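Local coordinates for protein diacylglycerol O-acyltransferase (Marinobacter hydrocarbonoclasticus, PDB 6CHJ) that probably transfers the acyl group of acyl-CoA to diacylglycerol, giving triacylglycerol, and as a wax ester synthase also to alcohols, at residues 246-249 / 250-254; 253-257 / 258-262; 329-332 / 333-336. All coordinates share one frame; numbering follows the deposited sequence.

Contacts 1 and 2 share helix 248-258: contact 1 holds its start, where strand 239-247 runs into it, and contact 2 its end and the turn into helix 262-280. Both are partly buried, their centres about 9 Å apart; a Lys249-Glu256 salt bridge joins them, and Val262 packs back on Leu248, Ile251 and Arg252. Contact 3, on helix 322-338, is a surface contact with one of its eight residues buried; its centre is about 15 Å from that of contact 2, which it touches through His330. Chemistry follows place: long cationic chains at the first helix end, backbone capping at the second, and a histidine-carboxylate pair on contact 3.

Contact 1. Residues 246-249 / 250-254; sequences WCLK and RIRAV
Arg252 folds back over Leu248 and Lys249 in the first turn of helix 248-258, a strand-to-helix junction where strand 239-247 ends and Cys247 takes the N-cap position. The Arg252 chain is bent at chi3 (-105°), which turns one guanidinium face to Leu248 C and brings Arg252 NH2 to 3.3 Å from Leu248 CG. Arg252 NH1 lies 3.3 Å from Lys249 CB, and the Lys249 and Arg252 side chains cross at about a right angle. In Lys249, CG is anti to the backbone N (chi1 167°), and a bend at chi2 carries NZ past Ala253, 3.8 Å from its CB, to a salt bridge with Glu256. Lys249 NZ stays 5.6 Å from the like charge of Arg252 NH1, a repulsion Glu256 probably eases. Arg250, extended from CG to NE, reaches back to Trp246, where Arg250 NH1 meets the indole in plane at its edge, 3.8 Å from CD1. Because NH1 lies at the ring edge and not over its face, this is no stack (planes 39° apart); salt bridges to Glu443 and Glu450 of helix 437-453 hold the charge. Ile251 CD1 packs on Trp246 CB at 4.3 Å, and Met269 of helix 262-280 touches both side chains. The helical ladder opens with a weak Ile251 N to Cys247 O bond and is firm from Arg252 N to Leu248 O, 2.7 Å, onward.

Contact 2. Residues 253-257 / 258-262; sequences AVCEA and YGTTV
Thr260 N reaches back to Cys255 O at 2.9 Å, and Gly259 N to Glu256 O at 3.1 Å; with the positive phi of Gly259 (58°), these bonds define a Schellman motif closing helix 248-258. The two differ in quality: the Thr260 donor is only slightly tilted from its carbonyl plane, whereas Gly259 N stands above that of Glu256 and aims at no lone pair. Beside them Cys255 SG lies 3.0 Å from Thr261 O and touches Val262 CG2 at 4.0 Å, its thiol set against the chain that leaves the turn. One residue back, Val254 and Tyr258 lie side by side, with Val254 CG1 3.7 Å from Tyr258 CD2. Val254 O sits in plane at the ring edge, 3.1 Å from CD2, and also accepts Tyr258 N at 3.2 Å. With CG beside the backbone N (chi1 -66°), the ring runs on toward helix 437-453, where OH bonds to Leu449 O. An alanine here, lacking ring and hydroxyl, would probably cost Leu449 O this partner and open a gap beside Val254. Farther out, Thr261 N-caps helix 262-280, with OG1 also bonded to Asp264 OD2. Capping here is thus mainly backbone work: main-chain donors of Tyr258, Thr260 and Gly259 meet the carbonyls of Val254, Cys255 and Glu256, while Val254, Cys255 and Tyr258 supply apolar packing.

Contact 3. Residues 329-332 / 333-336; sequences IHHG and MEEA
Ile329 and Met333 lie side by side one turn apart on helix 322-338, with Ile329 CG2 3.7 Å from Met333 CE. The bend of the Met333 chain at chi3 brings this methyl back to the isoleucine, and Met333 N donates to Ile329 O at 3.0 Å. Next comes His330, whose ring has CG anti to the backbone N (chi1 155°), an orientation that carries NE2 along the helix to Glu334. His330 NE2 donates to Glu334 OE2 at 3.0 Å, an i to i+4 histidine-carboxylate hydrogen bond. It is a bent one, with an angle of 135° at the hydrogen. The ring and carboxylate planes are turned 86° apart; OE2 is approached from above the carboxylate plane and is itself tilted from the His330 ring plane. The backbone bond from Glu334 N to His330 O is much straighter. His331 turns its edge to the same carboxylate, with CD2 3.6 Å from Glu334 OE1, and His330 ND1 lies over one face of its ring. Glu335, extended beyond CG, runs alongside His331: its OE2 is 3.6 Å from His331 CB, and its N is bonded to His331 O at 2.9 Å. Gly332 O accepts Ala336 N at 3.2 Å. The inner face of the helix lies against helix 262-280, Ile329 on Ala271, Met333 on Asp264 and Thr267, His330 on Asp264, and against strand 310-314, where Met333 meets Ala313 and Ala336 meets Ile311.

Contact 1. Residues 246-249 / 250-254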
ATOM      1  N   TRP B 246      28.098  -8.098   2.294  1.00 56.71           N
ATOM      2  CA  TRP B 246      29.393  -8.317   2.930  1.00 59.49           C
ATOM      3  C   TRP B 246      30.245  -9.205   2.034  1.00 61.53           C
ATOM      4  O   TRP B 246      29.744 -10.180   1.462  1.00 56.85           O
ATOM      5  CB  TRP B 246      29.248  -8.964   4.320  1.00 54.88           C
ATOM      6  CG  TRP B 246      28.878  -8.004   5.430  1.00 52.89           C
ATOM      7  CD1 TRP B 246      29.723  -7.383   6.272  1.00 52.84           C
ATOM      8  CD2 TRP B 246      27.556  -7.588   5.811  1.00 53.14           C
ATOM      9  NE1 TRP B 246      29.024  -6.613   7.174  1.00 54.43           N
ATOM     10  CE2 TRP B 246      27.692  -6.706   6.897  1.00 50.89           C
ATOM     11  CE3 TRP B 246      26.278  -7.876   5.334  1.00 52.66           C
ATOM     12  CZ2 TRP B 246      26.600  -6.091   7.511  1.00 54.97           C
ATOM     13  CZ3 TRP B 246      25.187  -7.265   5.944  1.00 53.20           C
ATOM     14  CH2 TRP B 246      25.356  -6.380   7.018  1.00 50.14           C
ATOM     15  N   CYS B 247      31.539  -8.887   1.931  1.00 61.25           N
ATOM     16  CA  CYS B 247      32.388  -9.614   0.993  1.00 64.47           C
ATOM     17  C   CYS B 247      32.633 -11.037   1.472  1.00 62.83           C
ATOM     18  O   CYS B 247      32.981 -11.264   2.633  1.00 62.32           O
ATOM     19  CB  CYS B 247      33.729  -8.916   0.788  1.00 69.20           C
ATOM     20  SG  CYS B 247      34.830  -9.979  -0.201  1.00 81.28           S
ATOM     21  N   LEU B 248      32.491 -11.991   0.553  1.00 66.10           N
ATOM     22  CA  LEU B 248      32.615 -13.407   0.891  1.00 66.74           C
ATOM     23  C   LEU B 248      34.012 -13.755   1.421  1.00 69.89           C
ATOM     24  O   LEU B 248      34.139 -14.362   2.493  1.00 68.65           O
ATOM     25  CB  LEU B 248      32.281 -14.249  -0.339  1.00 67.12           C
ATOM     26  CG  LEU B 248      31.764 -15.668  -0.174  1.00 68.49           C
ATOM     27  CD1 LEU B 248      30.957 -15.807   1.110  1.00 71.25           C
ATOM     28  CD2 LEU B 248      30.938 -16.051  -1.400  1.00 66.55           C
ATOM     29  N   LYS B 249      35.078 -13.394   0.689  1.00 68.39           N
ATOM     30  CA  LYS B 249      36.406 -13.841   1.121  1.00 72.23           C
ATOM     31  C   LYS B 249      36.802 -13.209   2.442  1.00 70.17           C
ATOM     32  O   LYS B 249      37.547 -13.818   3.224  1.00 67.49           O
ATOM     33  CB  LYS B 249      37.481 -13.575   0.050  1.00 66.92           C
ATOM     34  CG  LYS B 249      38.941 -13.725   0.589  1.00 81.41           C
ATOM     35  CD  LYS B 249      39.247 -15.140   1.195  1.00 75.13           C
ATOM     36  CE  LYS B 249      40.429 -15.101   2.197  1.00 74.05           C
ATOM     37  NZ  LYS B 249      40.590 -16.352   3.011  1.00 82.84           N
ATOM     38  N   ARG B 250      36.289 -12.017   2.734  1.00 67.74           N
ATOM     39  CA  ARG B 250      36.414 -11.515   4.097  1.00 65.32           C
ATOM     40  C   ARG B 250      35.850 -12.520   5.094  1.00 64.68           C
ATOM     41  O   ARG B 250      36.461 -12.794   6.133  1.00 70.85           O
ATOM     42  CB  ARG B 250      35.707 -10.165   4.226  1.00 67.27           C
ATOM     43  CG  ARG B 250      35.635  -9.650   5.630  1.00 58.06           C
ATOM     44  CD  ARG B 250      35.110  -8.201   5.704  1.00 54.52           C
ATOM     45  NE  ARG B 250      35.132  -7.760   7.099  1.00 56.35           N
ATOM     46  CZ  ARG B 250      34.294  -6.889   7.646  1.00 56.48           C
ATOM     47  NH1 ARG B 250      33.331  -6.334   6.919  1.00 52.91           N
ATOM     48  NH2 ARG B 250      34.431  -6.573   8.934  1.00 55.11           N
ATOM     49  N   ILE B 251      34.711 -13.128   4.763  1.00 66.06           N
ATOM     50  CA  ILE B 251      34.068 -14.079   5.666  1.00 63.99           C
ATOM     51  C   ILE B 251      34.775 -15.429   5.625  1.00 61.25           C
ATOM     52  O   ILE B 251      34.870 -16.127   6.640  1.00 61.67           O
ATOM     53  CB  ILE B 251      32.570 -14.197   5.303  1.00 60.25           C
ATOM     54  CG1 ILE B 251      31.788 -12.991   5.818  1.00 60.80           C
ATOM     55  CG2 ILE B 251      31.949 -15.486   5.808  1.00 54.04           C
ATOM     56  CD1 ILE B 251      30.319 -13.005   5.363  1.00 59.70           C
ATOM     57  N   ARG B 252      35.272 -15.829   4.456  1.00 63.93           N
ATOM     58  CA  ARG B 252      36.046 -17.066   4.382  1.00 68.46           C
ATOM     59  C   ARG B 252      37.319 -16.977   5.226  1.00 68.83           C
ATOM     60  O   ARG B 252      37.695 -17.947   5.893  1.00 66.89           O
ATOM     61  CB  ARG B 252      36.380 -17.394   2.929  1.00 66.05           C
ATOM     62  CG  ARG B 252      35.543 -18.524   2.368  1.00 69.11           C
ATOM     63  CD  ARG B 252      35.975 -18.854   0.955  1.00 77.94           C
ATOM     64  NE  ARG B 252      35.040 -18.374  -0.065  1.00 74.43           N
ATOM     65  CZ  ARG B 252      35.251 -17.300  -0.821  1.00 74.74           C
ATOM     66  NH1 ARG B 252      36.353 -16.578  -0.663  1.00 79.11           N
ATOM     67  NH2 ARG B 252      34.360 -16.943  -1.735  1.00 78.99           N
ATOM     68  N   ALA B 253      37.984 -15.815   5.227  1.00 66.13           N
ATOM     69  CA  ALA B 253      39.142 -15.630   6.096  1.00 67.35           C
ATOM     70  C   ALA B 253      38.800 -15.953   7.545  1.00 66.29           C
ATOM     71  O   ALA B 253      39.598 -16.573   8.259  1.00 67.93           O
ATOM     72  CB  ALA B 253      39.666 -14.200   5.978  1.00 62.98           C
ATOM     73  N   VAL B 254      37.603 -15.570   7.992  1.00 59.57           N
ATOM     74  CA  VAL B 254      37.221 -15.875   9.362  1.00 59.71           C
ATOM     75  C   VAL B 254      36.937 -17.368   9.505  1.00 64.77           C
ATOM     76  O   VAL B 254      37.194 -17.960  10.564  1.00 64.40           O
ATOM     77  CB  VAL B 254      36.032 -14.985   9.772  1.00 59.29           C
ATOM     78  CG1 VAL B 254      35.464 -15.377  11.164  1.00 52.58           C
ATOM     79  CG2 VAL B 254      36.467 -13.522   9.741  1.00 53.45           C
TER

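Contact 2. Residues 253-257 / 258-262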
ATOM      1  N   ALA B 253      37.984 -15.815   5.227  1.00 66.13           N
ATOM      2  CA  ALA B 253      39.142 -15.630   6.096  1.00 67.35           C
ATOM      3  C   ALA B 253      38.800 -15.953   7.545  1.00 66.29           C
ATOM      4  O   ALA B 253      39.598 -16.573   8.259  1.00 67.93           O
ATOM      5  CB  ALA B 253      39.666 -14.200   5.978  1.00 62.98           C
ATOM      6  N   VAL B 254      37.603 -15.570   7.992  1.00 59.57           N
ATOM      7  CA  VAL B 254      37.221 -15.875   9.362  1.00 59.71           C
ATOM      8  C   VAL B 254      36.937 -17.368   9.505  1.00 64.77           C
ATOM      9  O   VAL B 254      37.194 -17.960  10.564  1.00 64.40           O
ATOM     10  CB  VAL B 254      36.032 -14.985   9.772  1.00 59.29           C
ATOM     11  CG1 VAL B 254      35.464 -15.377  11.164  1.00 52.58           C
ATOM     12  CG2 VAL B 254      36.467 -13.522   9.741  1.00 53.45           C
ATOM     13  N   CYS B 255      36.460 -18.010   8.433  1.00 60.69           N
ATOM     14  CA  CYS B 255      36.220 -19.451   8.464  1.00 64.88           C
ATOM     15  C   CYS B 255      37.502 -20.223   8.717  1.00 70.73           C
ATOM     16  O   CYS B 255      37.539 -21.136   9.553  1.00 68.63           O
ATOM     17  CB  CYS B 255      35.615 -19.912   7.146  1.00 62.41           C
ATOM     18  SG  CYS B 255      33.930 -19.513   7.024  1.00 75.85           S
ATOM     19  N   GLU B 256      38.551 -19.903   7.957  1.00 67.95           N
ATOM     20  CA  GLU B 256      39.798 -20.645   8.060  1.00 72.26           C
ATOM     21  C   GLU B 256      40.412 -20.465   9.439  1.00 66.66           C
ATOM     22  O   GLU B 256      40.819 -21.440  10.076  1.00 69.28           O
ATOM     23  CB  GLU B 256      40.761 -20.198   6.952  1.00 73.83           C
ATOM     24  CG  GLU B 256      40.469 -20.850   5.603  1.00 71.85           C
ATOM     25  CD  GLU B 256      40.322 -19.857   4.465  1.00 82.52           C
ATOM     26  OE1 GLU B 256      39.360 -20.005   3.677  1.00 84.80           O
ATOM     27  OE2 GLU B 256      41.166 -18.935   4.343  1.00 85.13           O
ATOM     28  N   ALA B 257      40.436 -19.222   9.929  1.00 67.40           N
ATOM     29  CA  ALA B 257      41.021 -18.931  11.233  1.00 62.59           C
ATOM     30  C   ALA B 257      40.388 -19.770  12.328  1.00 64.01           C
ATOM     31  O   ALA B 257      41.082 -20.298  13.201  1.00 71.31           O
ATOM     32  CB  ALA B 257      40.872 -17.443  11.551  1.00 61.30           C
ATOM     33  N   TYR B 258      39.071 -19.917  12.294  1.00 68.30           N
ATOM     34  CA  TYR B 258      38.349 -20.644  13.329  1.00 63.14           C
ATOM     35  C   TYR B 258      37.991 -22.064  12.913  1.00 66.39           C
ATOM     36  O   TYR B 258      37.358 -22.777  13.694  1.00 64.64           O
ATOM     37  CB  TYR B 258      37.060 -19.896  13.709  1.00 61.62           C
ATOM     38  CG  TYR B 258      37.271 -18.553  14.380  1.00 57.03           C
ATOM     39  CD1 TYR B 258      37.297 -18.438  15.759  1.00 49.01           C
ATOM     40  CD2 TYR B 258      37.429 -17.403  13.625  1.00 55.79           C
ATOM     41  CE1 TYR B 258      37.482 -17.224  16.361  1.00 52.17           C
ATOM     42  CE2 TYR B 258      37.618 -16.193  14.214  1.00 54.07           C
ATOM     43  CZ  TYR B 258      37.639 -16.097  15.575  1.00 55.87           C
ATOM     44  OH  TYR B 258      37.823 -14.860  16.152  1.00 54.17           O
ATOM     45  N   GLY B 259      38.357 -22.486  11.707  1.00 65.98           N
ATOM     46  CA  GLY B 259      37.942 -23.805  11.264  1.00 66.16           C
ATOM     47  C   GLY B 259      36.440 -23.995  11.273  1.00 68.86           C
ATOM     48  O   GLY B 259      35.953 -25.029  11.744  1.00 64.07           O
ATOM     49  N   THR B 260      35.687 -23.015  10.772  1.00 68.01           N
ATOM     50  CA  THR B 260      34.239 -23.124  10.630  1.00 65.03           C
ATOM     51  C   THR B 260      33.858 -22.955   9.166  1.00 64.28           C
ATOM     52  O   THR B 260      34.711 -22.710   8.311  1.00 70.00           O
ATOM     53  CB  THR B 260      33.504 -22.083  11.479  1.00 65.47           C
ATOM     54  OG1 THR B 260      33.731 -20.777  10.929  1.00 63.50           O
ATOM     55  CG2 THR B 260      33.954 -22.144  12.955  1.00 57.40           C
ATOM     56  N   THR B 261      32.560 -23.101   8.887  1.00 65.66           N
ATOM     57  CA  THR B 261      31.998 -22.962   7.548  1.00 62.17           C
ATOM     58  C   THR B 261      31.518 -21.533   7.329  1.00 63.00           C
ATOM     59  O   THR B 261      31.459 -20.727   8.261  1.00 64.78           O
ATOM     60  CB  THR B 261      30.826 -23.915   7.338  1.00 61.43           C
ATOM     61  OG1 THR B 261      29.684 -23.389   8.020  1.00 66.14           O
ATOM     62  CG2 THR B 261      31.123 -25.293   7.897  1.00 60.66           C
ATOM     63  N   VAL B 262      31.170 -21.214   6.077  1.00 60.56           N
ATOM     64  CA  VAL B 262      30.579 -19.905   5.801  1.00 59.79           C
ATOM     65  C   VAL B 262      29.231 -19.773   6.502  1.00 58.11           C
ATOM     66  O   VAL B 262      28.966 -18.775   7.182  1.00 57.18           O
ATOM     67  CB  VAL B 262      30.448 -19.656   4.286  1.00 61.88           C
ATOM     68  CG1 VAL B 262      29.745 -18.317   4.039  1.00 50.46           C
ATOM     69  CG2 VAL B 262      31.829 -19.634   3.624  1.00 57.48           C
TER

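Contact 3. Residues 329-332 / 333-336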
ATOM      1  N   ILE B 329      27.789 -22.017  18.352  1.00 56.02           N
ATOM      2  CA  ILE B 329      26.839 -22.055  17.240  1.00 56.46           C
ATOM      3  C   ILE B 329      27.236 -23.143  16.251  1.00 58.07           C
ATOM      4  O   ILE B 329      26.385 -23.903  15.766  1.00 62.37           O
ATOM      5  CB  ILE B 329      26.738 -20.672  16.552  1.00 51.57           C
ATOM      6  CG1 ILE B 329      25.990 -19.665  17.432  1.00 54.78           C
ATOM      7  CG2 ILE B 329      26.046 -20.784  15.198  1.00 49.51           C
ATOM      8  CD1 ILE B 329      26.312 -18.198  17.134  1.00 48.52           C
ATOM      9  N   HIS B 330      28.532 -23.245  15.945  1.00 54.15           N
ATOM     10  CA  HIS B 330      28.993 -24.200  14.943  1.00 61.09           C
ATOM     11  C   HIS B 330      28.671 -25.634  15.360  1.00 67.19           C
ATOM     12  O   HIS B 330      28.022 -26.379  14.613  1.00 63.06           O
ATOM     13  CB  HIS B 330      30.496 -24.017  14.710  1.00 60.05           C
ATOM     14  CG  HIS B 330      31.185 -25.239  14.188  1.00 68.18           C
ATOM     15  ND1 HIS B 330      32.417 -25.651  14.653  1.00 71.98           N
ATOM     16  CD2 HIS B 330      30.828 -26.129  13.230  1.00 70.84           C
ATOM     17  CE1 HIS B 330      32.783 -26.747  14.012  1.00 73.82           C
ATOM     18  NE2 HIS B 330      31.831 -27.064  13.151  1.00 72.93           N
ATOM     19  N   HIS B 331      29.120 -26.037  16.558  1.00 61.62           N
ATOM     20  CA  HIS B 331      28.844 -27.391  17.022  1.00 64.33           C
ATOM     21  C   HIS B 331      27.358 -27.603  17.251  1.00 66.94           C
ATOM     22  O   HIS B 331      26.842 -28.700  16.994  1.00 66.05           O
ATOM     23  CB  HIS B 331      29.647 -27.696  18.299  1.00 67.45           C
ATOM     24  CG  HIS B 331      31.115 -27.884  18.057  1.00 66.80           C
ATOM     25  ND1 HIS B 331      32.077 -27.105  18.666  1.00 68.31           N
ATOM     26  CD2 HIS B 331      31.780 -28.743  17.246  1.00 72.51           C
ATOM     27  CE1 HIS B 331      33.274 -27.484  18.247  1.00 71.73           C
ATOM     28  NE2 HIS B 331      33.122 -28.475  17.385  1.00 71.12           N
ATOM     29  N   GLY B 332      26.652 -26.564  17.709  1.00 59.93           N
ATOM     30  CA  GLY B 332      25.231 -26.714  17.951  1.00 61.94           C
ATOM     31  C   GLY B 332      24.452 -27.036  16.690  1.00 68.85           C
ATOM     32  O   GLY B 332      23.467 -27.777  16.738  1.00 64.03           O
ATOM     33  N   MET B 333      24.884 -26.503  15.547  1.00 62.41           N
ATOM     34  CA  MET B 333      24.193 -26.780  14.294  1.00 71.10           C
ATOM     35  C   MET B 333      24.697 -28.064  13.647  1.00 70.06           C
ATOM     36  O   MET B 333      23.905 -28.830  13.085  1.00 64.60           O
ATOM     37  CB  MET B 333      24.340 -25.592  13.327  1.00 62.60           C
ATOM     38  CG  MET B 333      23.660 -24.335  13.825  1.00 58.27           C
ATOM     39  SD  MET B 333      23.342 -23.100  12.563  1.00 71.65           S
ATOM     40  CE  MET B 333      25.019 -22.601  12.133  1.00 60.75           C
ATOM     41  N   GLU B 334      26.009 -28.291  13.719  1.00 63.66           N
ATOM     42  CA  GLU B 334      26.585 -29.572  13.319  1.00 73.36           C
ATOM     43  C   GLU B 334      25.836 -30.740  13.958  1.00 76.15           C
ATOM     44  O   GLU B 334      25.389 -31.668  13.271  1.00 77.97           O
ATOM     45  CB  GLU B 334      28.063 -29.594  13.715  1.00 74.65           C
ATOM     46  CG  GLU B 334      28.876 -30.781  13.253  1.00 77.05           C
ATOM     47  CD  GLU B 334      30.370 -30.544  13.482  1.00 87.96           C
ATOM     48  OE1 GLU B 334      30.901 -30.964  14.545  1.00 89.53           O
ATOM     49  OE2 GLU B 334      31.006 -29.903  12.609  1.00 85.51           O
ATOM     50  N   GLU B 335      25.666 -30.687  15.282  1.00 75.10           N
ATOM     51  CA  GLU B 335      25.004 -31.764  16.007  1.00 74.29           C
ATOM     52  C   GLU B 335      23.510 -31.820  15.709  1.00 76.60           C
ATOM     53  O   GLU B 335      22.924 -32.911  15.710  1.00 79.92           O
ATOM     54  CB  GLU B 335      25.261 -31.597  17.510  1.00 69.88           C
ATOM     55  CG  GLU B 335      26.723 -31.863  17.884  1.00 79.69           C
ATOM     56  CD  GLU B 335      27.162 -31.199  19.189  1.00 84.43           C
ATOM     57  OE1 GLU B 335      26.303 -30.995  20.074  1.00 87.15           O
ATOM     58  OE2 GLU B 335      28.370 -30.880  19.327  1.00 75.15           O
ATOM     59  N   ALA B 336      22.874 -30.673  15.446  1.00 76.88           N
ATOM     60  CA  ALA B 336      21.439 -30.688  15.169  1.00 75.95           C
ATOM     61  C   ALA B 336      21.142 -31.252  13.785  1.00 78.66           C
ATOM     62  O   ALA B 336      20.102 -31.898  13.589  1.00 83.22           O
ATOM     63  CB  ALA B 336      20.850 -29.285  15.313  1.00 68.61           C
TER